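Local structure of hypothetical protein, IPT/TIG domain protein (Bacteroides ovatus, 4HW6) at residues 33-44 and 62-73; 106-114 and 390-401. The protein is of unknown function but probably binds carbohydrate as an auxiliary nutrient-binding protein, with an IPT/TIG domain joined to a six-bladed beta-propeller. All blocks are in the same frame, centred on the assembly; numbering follows the deposited sequence.

Contact 1 (33-44 and 62-73); sequences GTRVVVYGRNFG and INVKGESLLCIC
Gly66 O is gripped from the turn of the partner segment: Phe43 N donates to it at 3.0 Å, in the carbonyl plane and on a lone pair, and a water adds a weaker bond. That water also accepts from Asn42 N (2.7 Å) and donates to Glu67 OE2, an oxygen with a further partner in Thr12, so the two connections at the strand ends are clamped together. Before this corner, strand 35-41 runs antiparallel to strand 68-72, joined by paired backbone bonds between Val36 and Cys71 and between Val38 and Leu69; Gly40 N closes the series on Glu67 O. Side chains alternate across the sheet. On the buried face, a chi1 of 63° sets Leu69 CG, and the branch there divides the methyls: CD1 lies beside Val38 CB at 3.9 Å, while CD2 meets Phe43 CD2, also at 3.9 Å. With an alanine here both methyls go, which is likely to open a gap between Val38 and the Phe43 ring and leave one side of the ring less well supported. Ser68 C packs at the ring's edge, near its plane, 3.7 Å from Phe43 CD2, and Phe43 CB rests on Val64 CG2 at 3.5 Å. On the other face, Val37 uses both branches: CG2 touches Leu70 CD1 at 3.7 Å, and CG1 lies over the rim of the Tyr39 ring. A classic bulge sets two residues, Ile62 and Asn63, opposite the single Leu70 in the hairpin of strands 57-64 and 68-72. Val50, Val52 and Val84 complete the surroundings of Leu69, making this face part of the hydrophobic core of an immunoglobulin-like beta-sandwich, the fold of IPT/TIG domains.

Contact 2 (106-114 and 390-401); sequences QYNYVVTTF and YVDGELRSQALF
Val111 is the tightly held side chain here, wedged against three apolar groups of 390-401. Its CG2 touches Ala399 CB at 3.5 Å, Leu395 CD2 at 3.8 Å and the Phe401 ring at CZ, 3.9 Å away. With CG1 placed opposite the backbone N (chi1 -177°), the other methyl is left to fill this pocket while CG1 itself leans toward Asp392 OD1. The backbone of the same residue makes both sheet bonds of the contact: Val111 N donates to Gly393 O at 2.8 Å and nearly straight (167°), and Gly393 N returns a more bent bond to Val111 O. Gln398 OE1, with which a CB on Gly393 would collide, accepts from Glu394 N at 3.0 Å and so ties the strand to the turn that follows. Farther along, Thr113 OG1 donates to the syn lone pair of Asp392 OD2 (2.7 Å), and the Tyr390 and Thr113 side chains cross at about a right angle, bringing Tyr390 OH to 2.6 Å from Thr113 OG1, near the tyrosine ring plane. The second carboxylate oxygen, Asp392 OD1, is salt-bridged to Arg427, so both oxygens are engaged, which probably fixes the rotation of the carboxylate. The opposite end is looser and watery. Here a water joins the segments: it donates to Tyr109 O and to Glu394 OE1 and accepts from Leu395 N at 2.9 Å. Leu395 CD1 still rests on Tyr109 CB, but the Glu394 carboxylate lies across Asn108, planes 84° apart; the acceptors Asn108 OD1 and Glu394 OE1 lie close but unbonded, a placing left doubtful by a second Asn108 conformer. Strand 109-115 lies between the short edge strand 393-394 and strand 425-431, while Tyr379 and Ala380 of strand 375-380, from the neighbouring sheet, pack on Leu395 and Phe401.

Overall arrangement
The contacts share no strand; their centres lie 32 Å apart, their nearest atoms about 7 Å. Contact 1 joins segments close in sequence inside the IPT/TIG domain, far from the middle of the molecule; its long strand pairing has one face in the sandwich core and the other more open. Contact 2 brings together segments separated by 275 residues, nearer the centre, and adds edge strand 393-394 to 109-115, whose other flank pairs with 425-431, consistent with a propeller blade closed by both chain ends. Its pairing is short, with a carboxylate and two hydroxyls adding bonds; contact 1 rests mainly on backbone bonds and apolar side chains. A water bridges the segments at one end of each.

Contact 1 (33-44 and 62-73)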
loop_
_atom_site.group_PDB
_atom_site.type_symbol
_atom_site.label_atom_id
_atom_site.label_comp_id
_atom_site.label_asym_id
_atom_site.label_seq_id
_atom_site.Cartn_x
_atom_site.Cartn_y
_atom_site.Cartn_z
ATOM N N GLY A 33 3.978 18.716 17.373
ATOM C CA GLY A 33 3.728 19.163 18.733
ATOM C C GLY A 33 4.985 19.547 19.502
ATOM O O GLY A 33 4.889 20.004 20.628
ATOM N N THR A 34 6.165 19.352 18.912
ATOM C CA THR A 34 7.429 19.720 19.569
ATOM C C THR A 34 7.502 21.238 19.675
ATOM O O THR A 34 7.298 21.922 18.660
ATOM C CB THR A 34 8.660 19.300 18.731
ATOM O OG1 THR A 34 8.781 17.880 18.706
ATOM C CG2 THR A 34 9.982 19.925 19.287
ATOM N N ARG A 35 7.763 21.761 20.875
ATOM C CA ARG A 35 8.029 23.190 21.011
ATOM C C ARG A 35 9.408 23.496 20.438
ATOM O O ARG A 35 10.425 22.911 20.851
ATOM C CB ARG A 35 7.906 23.670 22.461
ATOM C CG ARG A 35 6.473 24.006 22.855
ATOM C CD ARG A 35 5.745 22.804 23.436
ATOM N NE ARG A 35 4.287 22.936 23.404
ATOM C CZ ARG A 35 3.597 23.777 24.161
ATOM N NH1 ARG A 35 4.230 24.577 25.002
ATOM N NH2 ARG A 35 2.281 23.832 24.059
ATOM N N VAL A 36 9.441 24.394 19.461
ATOM C CA VAL A 36 10.694 24.774 18.839
ATOM C C VAL A 36 10.942 26.252 19.083
ATOM O O VAL A 36 10.075 27.086 18.803
ATOM C CB VAL A 36 10.660 24.529 17.330
ATOM C CG1 VAL A 36 11.996 24.877 16.712
ATOM C CG2 VAL A 36 10.283 23.082 17.035
ATOM N N VAL A 37 12.130 26.569 19.582
ATOM C CA VAL A 37 12.563 27.955 19.691
ATOM C C VAL A 37 13.381 28.294 18.453
ATOM O O VAL A 37 14.357 27.600 18.143
ATOM C CB VAL A 37 13.361 28.220 20.985
ATOM C CG1 VAL A 37 13.792 29.686 21.048
ATOM C CG2 VAL A 37 12.509 27.849 22.189
ATOM N N VAL A 38 12.958 29.331 17.729
ATOM C CA VAL A 38 13.675 29.797 16.542
ATOM C C VAL A 38 14.428 31.077 16.912
ATOM O O VAL A 38 13.862 31.951 17.575
ATOM C CB VAL A 38 12.686 30.005 15.369
ATOM C CG1 VAL A 38 13.412 30.511 14.127
ATOM C CG2 VAL A 38 11.927 28.698 15.097
ATOM N N TYR A 39 15.706 31.179 16.521
ATOM C CA TYR A 39 16.562 32.302 16.910
ATOM C C TYR A 39 16.965 33.057 15.653
ATOM O O TYR A 39 17.138 32.456 14.596
ATOM C CB TYR A 39 17.842 31.823 17.611
ATOM C CG TYR A 39 17.631 31.097 18.913
ATOM C CD1 TYR A 39 17.599 31.780 20.125
ATOM C CD2 TYR A 39 17.474 29.722 18.932
ATOM C CE1 TYR A 39 17.402 31.108 21.323
ATOM C CE2 TYR A 39 17.280 29.040 20.116
ATOM C CZ TYR A 39 17.246 29.732 21.311
ATOM O OH TYR A 39 17.046 29.011 22.478
ATOM N N GLY A 40 17.125 34.365 15.767
ATOM C CA GLY A 40 17.596 35.154 14.640
ATOM C C GLY A 40 17.464 36.635 14.890
ATOM O O GLY A 40 17.689 37.092 16.014
ATOM N N ARG A 41 17.123 37.387 13.845
ATOM C CA ARG A 41 16.981 38.842 13.974
ATOM C C ARG A 41 15.695 39.354 13.344
ATOM O O ARG A 41 15.287 38.879 12.287
ATOM C CB ARG A 41 18.155 39.598 13.314
ATOM C CG ARG A 41 19.556 39.085 13.629
ATOM C CD ARG A 41 20.456 40.203 14.134
ATOM N NE ARG A 41 20.204 40.462 15.554
ATOM C CZ ARG A 41 20.687 41.493 16.247
ATOM N NH1 ARG A 41 20.384 41.612 17.540
ATOM N NH2 ARG A 41 21.460 42.409 15.663
ATOM N N ASN A 42 15.100 40.361 13.987
ATOM C CA ASN A 42 14.040 41.187 13.396
ATOM C C ASN A 42 12.701 40.461 13.261
ATOM O O ASN A 42 11.990 40.623 12.271
ATOM C CB ASN A 42 14.499 41.790 12.051
ATOM C CG ASN A 42 13.703 43.028 11.648
ATOM O OD1 ASN A 42 13.187 43.761 12.495
ATOM N ND2 ASN A 42 13.612 43.269 10.349
ATOM N N PHE A 43 12.366 39.669 14.278
ATOM C CA PHE A 43 11.088 38.957 14.344
ATOM C C PHE A 43 9.966 39.851 14.884
ATOM O O PHE A 43 8.782 39.493 14.797
ATOM C CB PHE A 43 11.181 37.721 15.255
ATOM C CG PHE A 43 12.157 36.652 14.800
ATOM C CD1 PHE A 43 12.737 36.659 13.544
ATOM C CD2 PHE A 43 12.480 35.616 15.664
ATOM C CE1 PHE A 43 13.616 35.662 13.161
ATOM C CE2 PHE A 43 13.358 34.609 15.286
ATOM C CZ PHE A 43 13.941 34.638 14.033
ATOM N N GLY A 44 10.343 40.987 15.458
ATOM C CA GLY A 44 9.383 41.920 16.039
ATOM C C GLY A 44 8.940 41.433 17.404
ATOM O O GLY A 44 9.472 40.452 17.917
ATOM N N ILE A 62 3.729 30.838 19.782
ATOM C CA ILE A 62 3.375 31.063 21.186
ATOM C C ILE A 62 3.888 32.396 21.726
ATOM O O ILE A 62 3.170 33.101 22.432
ATOM C CB ILE A 62 3.918 29.928 22.068
ATOM C CG1 ILE A 62 3.297 28.603 21.632
ATOM C CG2 ILE A 62 3.634 30.204 23.547
ATOM C CD1 ILE A 62 3.659 27.439 22.534
ATOM N N ASN A 63 5.133 32.736 21.415
ATOM C CA ASN A 63 5.668 34.053 21.770
ATOM C C ASN A 63 6.669 34.509 20.720
ATOM O O ASN A 63 7.144 33.698 19.905
ATOM C CB ASN A 63 6.258 34.061 23.203
ATOM C CG ASN A 63 7.572 33.294 23.327
ATOM O OD1 ASN A 63 8.532 33.553 22.601
ATOM N ND2 ASN A 63 7.631 32.373 24.282
ATOM N N VAL A 64 6.948 35.806 20.716
ATOM C CA VAL A 64 8.005 36.372 19.886
ATOM C C VAL A 64 8.704 37.461 20.710
ATOM O O VAL A 64 8.046 38.235 21.402
ATOM C CB VAL A 64 7.459 36.903 18.532
ATOM C CG1 VAL A 64 6.463 38.031 18.736
ATOM C CG2 VAL A 64 8.602 37.341 17.619
ATOM N N LYS A 65 10.035 37.484 20.664
ATOM C CA LYS A 65 10.839 38.356 21.519
ATOM C C LYS A 65 11.956 39.050 20.731
ATOM O O LYS A 65 13.047 39.279 21.257
ATOM C CB LYS A 65 11.449 37.551 22.676
ATOM C CG LYS A 65 10.477 36.610 23.362
ATOM C CD LYS A 65 11.080 36.012 24.620
ATOM C CE LYS A 65 10.098 35.086 25.321
ATOM N NZ LYS A 65 10.409 34.969 26.765
ATOM N N GLY A 66 11.676 39.386 19.473
ATOM C CA GLY A 66 12.629 40.105 18.630
ATOM C C GLY A 66 13.716 39.238 18.023
ATOM O O GLY A 66 13.867 39.200 16.801
ATOM N N GLU A 67 14.492 38.565 18.877
ATOM C CA GLU A 67 15.608 37.728 18.435
ATOM C C GLU A 67 15.330 36.245 18.660
ATOM O O GLU A 67 16.173 35.398 18.360
ATOM C CB GLU A 67 16.898 38.129 19.153
ATOM C CG GLU A 67 17.351 39.558 18.872
ATOM C CD GLU A 67 16.533 40.616 19.608
ATOM O OE1 GLU A 67 16.218 40.417 20.805
ATOM O OE2 GLU A 67 16.214 41.661 18.995
ATOM N N SER A 68 14.147 35.932 19.184
ATOM C CA SER A 68 13.676 34.554 19.243
ATOM C C SER A 68 12.157 34.498 19.169
ATOM O O SER A 68 11.469 35.497 19.372
ATOM C CB SER A 68 14.139 33.853 20.523
ATOM O OG SER A 68 13.516 34.427 21.659
ATOM N N LEU A 69 11.648 33.312 18.855
ATOM C CA LEU A 69 10.221 33.030 18.962
ATOM C C LEU A 69 10.072 31.564 19.342
ATOM O O LEU A 69 10.982 30.759 19.112
ATOM C CB LEU A 69 9.479 33.365 17.653
ATOM C CG LEU A 69 9.824 32.595 16.371
ATOM C CD1 LEU A 69 9.165 31.210 16.391
ATOM C CD2 LEU A 69 9.358 33.360 15.127
ATOM N N LEU A 70 8.946 31.253 19.977
ATOM C CA LEU A 70 8.583 29.904 20.351
ATOM C C LEU A 70 7.386 29.489 19.512
ATOM O O LEU A 70 6.375 30.203 19.467
ATOM C CB LEU A 70 8.214 29.847 21.836
ATOM C CG LEU A 70 7.740 28.509 22.425
ATOM C CD1 LEU A 70 8.858 27.478 22.403
ATOM C CD2 LEU A 70 7.220 28.690 23.846
ATOM N N CYS A 71 7.493 28.339 18.850
ATOM C CA CYS A 71 6.398 27.836 18.038
ATOM C C CYS A 71 6.237 26.324 18.234
ATOM O O CYS A 71 7.032 25.684 18.941
ATOM C CB CYS A 71 6.611 28.206 16.561
ATOM S SG CYS A 71 7.943 27.279 15.785
ATOM N N ILE A 72 5.171 25.783 17.660
ATOM C CA ILE A 72 4.849 24.366 17.765
ATOM C C ILE A 72 4.968 23.722 16.395
ATOM O O ILE A 72 4.315 24.151 15.424
ATOM C CB ILE A 72 3.420 24.174 18.317
ATOM C CG1 ILE A 72 3.306 24.777 19.718
ATOM C CG2 ILE A 72 3.020 22.699 18.359
ATOM C CD1 ILE A 72 1.899 24.678 20.280
ATOM N N CYS A 73 5.799 22.691 16.300
ATOM C CA CYS A 73 6.002 21.984 15.040
ATOM C C CYS A 73 4.693 21.347 14.547
ATOM O O CYS A 73 4.030 20.633 15.300
ATOM C CB CYS A 73 7.046 20.876 15.214
ATOM S SG CYS A 73 7.464 20.083 13.652
HETATM O O HOH W 1 15.707 41.746 16.216
#

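Contact 2 (106-114 and 390-401)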
loop_
_atom_site.group_PDB
_atom_site.type_symbol
_atom_site.label_atom_id
_atom_site.label_comp_id
_atom_site.label_asym_id
_atom_site.label_seq_id
_atom_site.Cartn_x
_atom_site.Cartn_y
_atom_site.Cartn_z
ATOM N N GLN A 106 10.571 14.318 12.542
ATOM C CA GLN A 106 10.521 12.915 12.876
ATOM C C GLN A 106 9.072 12.500 12.988
ATOM O O GLN A 106 8.228 13.258 13.461
ATOM C CB GLN A 106 11.231 12.644 14.193
ATOM C CG GLN A 106 12.708 13.009 14.177
ATOM C CD GLN A 106 13.345 12.865 15.540
ATOM O OE1 GLN A 106 12.711 13.133 16.567
ATOM N NE2 GLN A 106 14.606 12.451 15.557
ATOM N N TYR A 107 8.793 11.284 12.545
ATOM C CA TYR A 107 7.444 10.781 12.546
ATOM C C TYR A 107 7.487 9.263 12.443
ATOM O O TYR A 107 8.363 8.682 11.779
ATOM C CB TYR A 107 6.666 11.321 11.341
ATOM C CG TYR A 107 7.315 10.927 10.042
ATOM C CD1 TYR A 107 8.341 11.684 9.508
ATOM C CD2 TYR A 107 6.949 9.763 9.378
ATOM C CE1 TYR A 107 8.966 11.314 8.334
ATOM C CE2 TYR A 107 7.566 9.388 8.205
ATOM C CZ TYR A 107 8.578 10.168 7.687
ATOM O OH TYR A 107 9.200 9.818 6.517
ATOM N N ASN A 108 6.493 8.675 13.084
ATOM C CA ASN A 108 6.249 7.247 13.015
ATOM C C ASN A 108 5.169 6.946 11.994
ATOM O O ASN A 108 4.330 7.803 11.675
ATOM C CB ASN A 108 5.804 6.736 14.376
ATOM C CG ASN A 108 6.890 6.868 15.423
ATOM O OD1 ASN A 108 6.608 7.158 16.584
ATOM N ND2 ASN A 108 8.145 6.668 15.010
ATOM N N TYR A 109 5.199 5.728 11.488
ATOM C CA TYR A 109 4.144 5.230 10.640
ATOM C C TYR A 109 3.117 4.642 11.557
ATOM O O TYR A 109 3.448 4.027 12.566
ATOM C CB TYR A 109 4.687 4.202 9.676
ATOM C CG TYR A 109 5.482 4.830 8.573
ATOM C CD1 TYR A 109 6.784 5.263 8.799
ATOM C CD2 TYR A 109 4.933 5.024 7.314
ATOM C CE1 TYR A 109 7.523 5.852 7.796
ATOM C CE2 TYR A 109 5.673 5.617 6.301
ATOM C CZ TYR A 109 6.963 6.027 6.557
ATOM O OH TYR A 109 7.713 6.610 5.572
ATOM N N VAL A 110 1.852 4.825 11.207
ATOM C CA VAL A 110 0.774 4.340 12.016
ATOM C C VAL A 110 -0.249 3.667 11.116
ATOM O O VAL A 110 -0.330 3.960 9.914
ATOM C CB VAL A 110 0.100 5.474 12.820
ATOM C CG1 VAL A 110 1.055 6.031 13.867
ATOM C CG2 VAL A 110 -0.418 6.567 11.872
ATOM N N VAL A 111 -0.996 2.740 11.700
ATOM C CA VAL A 111 -2.142 2.159 11.041
ATOM C C VAL A 111 -3.354 3.027 11.378
ATOM O O VAL A 111 -3.558 3.405 12.548
ATOM C CB VAL A 111 -2.410 0.703 11.458
ATOM C CG1 VAL A 111 -3.592 0.171 10.646
ATOM C CG2 VAL A 111 -1.177 -0.197 11.282
ATOM N N THR A 112 -4.143 3.374 10.357
ATOM C CA THR A 112 -5.398 4.086 10.541
ATOM C C THR A 112 -6.516 3.334 9.779
ATOM O O THR A 112 -6.239 2.377 9.048
ATOM C CB THR A 112 -5.342 5.544 10.055
ATOM O OG1 THR A 112 -4.859 5.606 8.706
ATOM C CG2 THR A 112 -4.472 6.383 10.962
ATOM N N THR A 113 -7.760 3.763 9.959
ATOM C CA THR A 113 -8.880 3.196 9.208
ATOM C C THR A 113 -9.304 4.163 8.109
ATOM O O THR A 113 -9.635 5.304 8.392
ATOM C CB THR A 113 -10.054 2.847 10.146
ATOM O OG1 THR A 113 -9.579 1.898 11.122
ATOM C CG2 THR A 113 -11.230 2.260 9.351
ATOM N N PHE A 114 -9.265 3.688 6.862
ATOM C CA PHE A 114 -9.544 4.487 5.680
ATOM C C PHE A 114 -11.008 4.371 5.226
ATOM O O PHE A 114 -11.687 5.389 5.045
ATOM C CB PHE A 114 -8.576 4.069 4.566
ATOM C CG PHE A 114 -8.804 4.754 3.241
ATOM C CD1 PHE A 114 -8.993 6.121 3.168
ATOM C CD2 PHE A 114 -8.795 4.018 2.069
ATOM C CE1 PHE A 114 -9.216 6.742 1.939
ATOM C CE2 PHE A 114 -9.001 4.631 0.847
ATOM C CZ PHE A 114 -9.217 5.983 0.788
ATOM N N TYR A 390 -8.686 -5.258 16.363
ATOM C CA TYR A 390 -8.906 -4.026 15.588
ATOM C C TYR A 390 -8.477 -2.824 16.412
ATOM O O TYR A 390 -9.257 -2.271 17.221
ATOM C CB TYR A 390 -10.361 -3.885 15.161
ATOM C CG TYR A 390 -10.650 -2.550 14.513
ATOM C CD1 TYR A 390 -9.972 -2.145 13.382
ATOM C CD2 TYR A 390 -11.598 -1.671 15.070
ATOM C CE1 TYR A 390 -10.222 -0.912 12.801
ATOM C CE2 TYR A 390 -11.863 -0.446 14.498
ATOM C CZ TYR A 390 -11.178 -0.063 13.358
ATOM O OH TYR A 390 -11.463 1.176 12.804
ATOM N N VAL A 391 -7.211 -2.445 16.227
ATOM C CA VAL A 391 -6.619 -1.309 16.951
ATOM C C VAL A 391 -5.731 -0.582 15.979
ATOM O O VAL A 391 -4.864 -1.205 15.326
ATOM C CB VAL A 391 -5.772 -1.741 18.183
ATOM C CG1 VAL A 391 -5.149 -0.521 18.878
ATOM C CG2 VAL A 391 -6.603 -2.567 19.157
ATOM N N ASP A 392 -5.956 0.730 15.883
ATOM C CA ASP A 392 -5.151 1.611 15.073
ATOM C C ASP A 392 -3.997 2.122 15.930
ATOM O O ASP A 392 -4.087 2.111 17.157
ATOM C CB ASP A 392 -6.023 2.745 14.514
ATOM C CG ASP A 392 -6.875 2.299 13.302
ATOM O OD1 ASP A 392 -6.416 1.456 12.518
ATOM O OD2 ASP A 392 -7.983 2.808 13.119
ATOM N N GLY A 393 -2.904 2.551 15.308
ATOM C CA GLY A 393 -1.807 3.163 16.045
ATOM C C GLY A 393 -0.459 2.694 15.522
ATOM O O GLY A 393 -0.349 2.278 14.358
ATOM N N GLU A 394 0.546 2.693 16.406
ATOM C CA GLU A 394 1.928 2.400 16.030
ATOM C C GLU A 394 2.043 0.982 15.506
ATOM O O GLU A 394 1.417 0.067 16.032
ATOM C CB GLU A 394 2.872 2.534 17.232
ATOM C CG GLU A 394 2.898 3.874 17.941
ATOM C CD GLU A 394 3.585 4.963 17.141
ATOM O OE1 GLU A 394 4.625 4.661 16.511
ATOM O OE2 GLU A 394 3.094 6.121 17.165
ATOM N N LEU A 395 2.876 0.798 14.479
ATOM C CA LEU A 395 2.836 -0.432 13.667
ATOM C C LEU A 395 2.970 -1.726 14.448
ATOM O O LEU A 395 2.251 -2.688 14.164
ATOM C CB LEU A 395 3.943 -0.401 12.601
ATOM C CG LEU A 395 3.854 0.724 11.577
ATOM C CD1 LEU A 395 4.834 0.480 10.419
ATOM C CD2 LEU A 395 2.449 0.904 11.035
ATOM N N ARG A 396 3.918 -1.762 15.384
ATOM C CA ARG A 396 4.245 -2.995 16.098
ATOM C C ARG A 396 3.848 -2.963 17.572
ATOM O O ARG A 396 3.570 -4.003 18.157
ATOM C CB ARG A 396 5.743 -3.309 15.962
ATOM C CG ARG A 396 6.232 -3.644 14.541
ATOM C CD ARG A 396 5.742 -4.966 14.037
ATOM N NE ARG A 396 6.087 -6.049 14.958
ATOM C CZ ARG A 396 7.242 -6.704 14.994
ATOM N NH1 ARG A 396 8.256 -6.409 14.167
ATOM N NH2 ARG A 396 7.381 -7.671 15.893
ATOM N N SER A 397 3.809 -1.789 18.184
ATOM C CA SER A 397 3.503 -1.727 19.627
ATOM C C SER A 397 2.005 -1.739 19.900
ATOM O O SER A 397 1.573 -2.178 20.969
ATOM C CB SER A 397 4.158 -0.505 20.274
ATOM O OG SER A 397 3.687 0.699 19.700
ATOM N N GLN A 398 1.211 -1.297 18.939
ATOM C CA GLN A 398 -0.232 -1.064 19.159
ATOM C C GLN A 398 -1.174 -1.745 18.168
ATOM O O GLN A 398 -2.202 -2.319 18.567
ATOM C CB GLN A 398 -0.526 0.438 19.155
ATOM C CG GLN A 398 0.183 1.208 20.261
ATOM C CD GLN A 398 -0.119 2.703 20.243
ATOM O OE1 GLN A 398 -0.290 3.303 19.173
ATOM N NE2 GLN A 398 -0.191 3.310 21.425
ATOM N N ALA A 399 -0.856 -1.652 16.889
ATOM C CA ALA A 399 -1.811 -1.993 15.853
ATOM C C ALA A 399 -2.146 -3.476 15.832
ATOM O O ALA A 399 -1.261 -4.344 16.028
ATOM C CB ALA A 399 -1.309 -1.578 14.497
ATOM N N LEU A 400 -3.425 -3.739 15.556
ATOM C CA LEU A 400 -3.974 -5.085 15.407
ATOM C C LEU A 400 -4.859 -5.153 14.176
ATOM O O LEU A 400 -5.663 -4.236 13.906
ATOM C CB LEU A 400 -4.786 -5.502 16.641
ATOM C CG LEU A 400 -3.953 -5.831 17.870
ATOM C CD1 LEU A 400 -4.821 -5.884 19.132
ATOM C CD2 LEU A 400 -3.161 -7.140 17.679
ATOM N N PHE A 401 -4.700 -6.249 13.449
ATOM C CA PHE A 401 -5.505 -6.581 12.300
ATOM C C PHE A 401 -6.243 -7.880 12.603
ATOM O O PHE A 401 -5.940 -8.581 13.565
ATOM C CB PHE A 401 -4.641 -6.880 11.086
ATOM C CG PHE A 401 -3.779 -5.716 10.624
ATOM C CD1 PHE A 401 -4.321 -4.695 9.867
ATOM C CD2 PHE A 401 -2.427 -5.689 10.913
ATOM C CE1 PHE A 401 -3.527 -3.638 9.419
ATOM C CE2 PHE A 401 -1.634 -4.643 10.466
ATOM C CZ PHE A 401 -2.190 -3.618 9.720
HETATM O O HOH W 2 4.985 2.752 14.526
#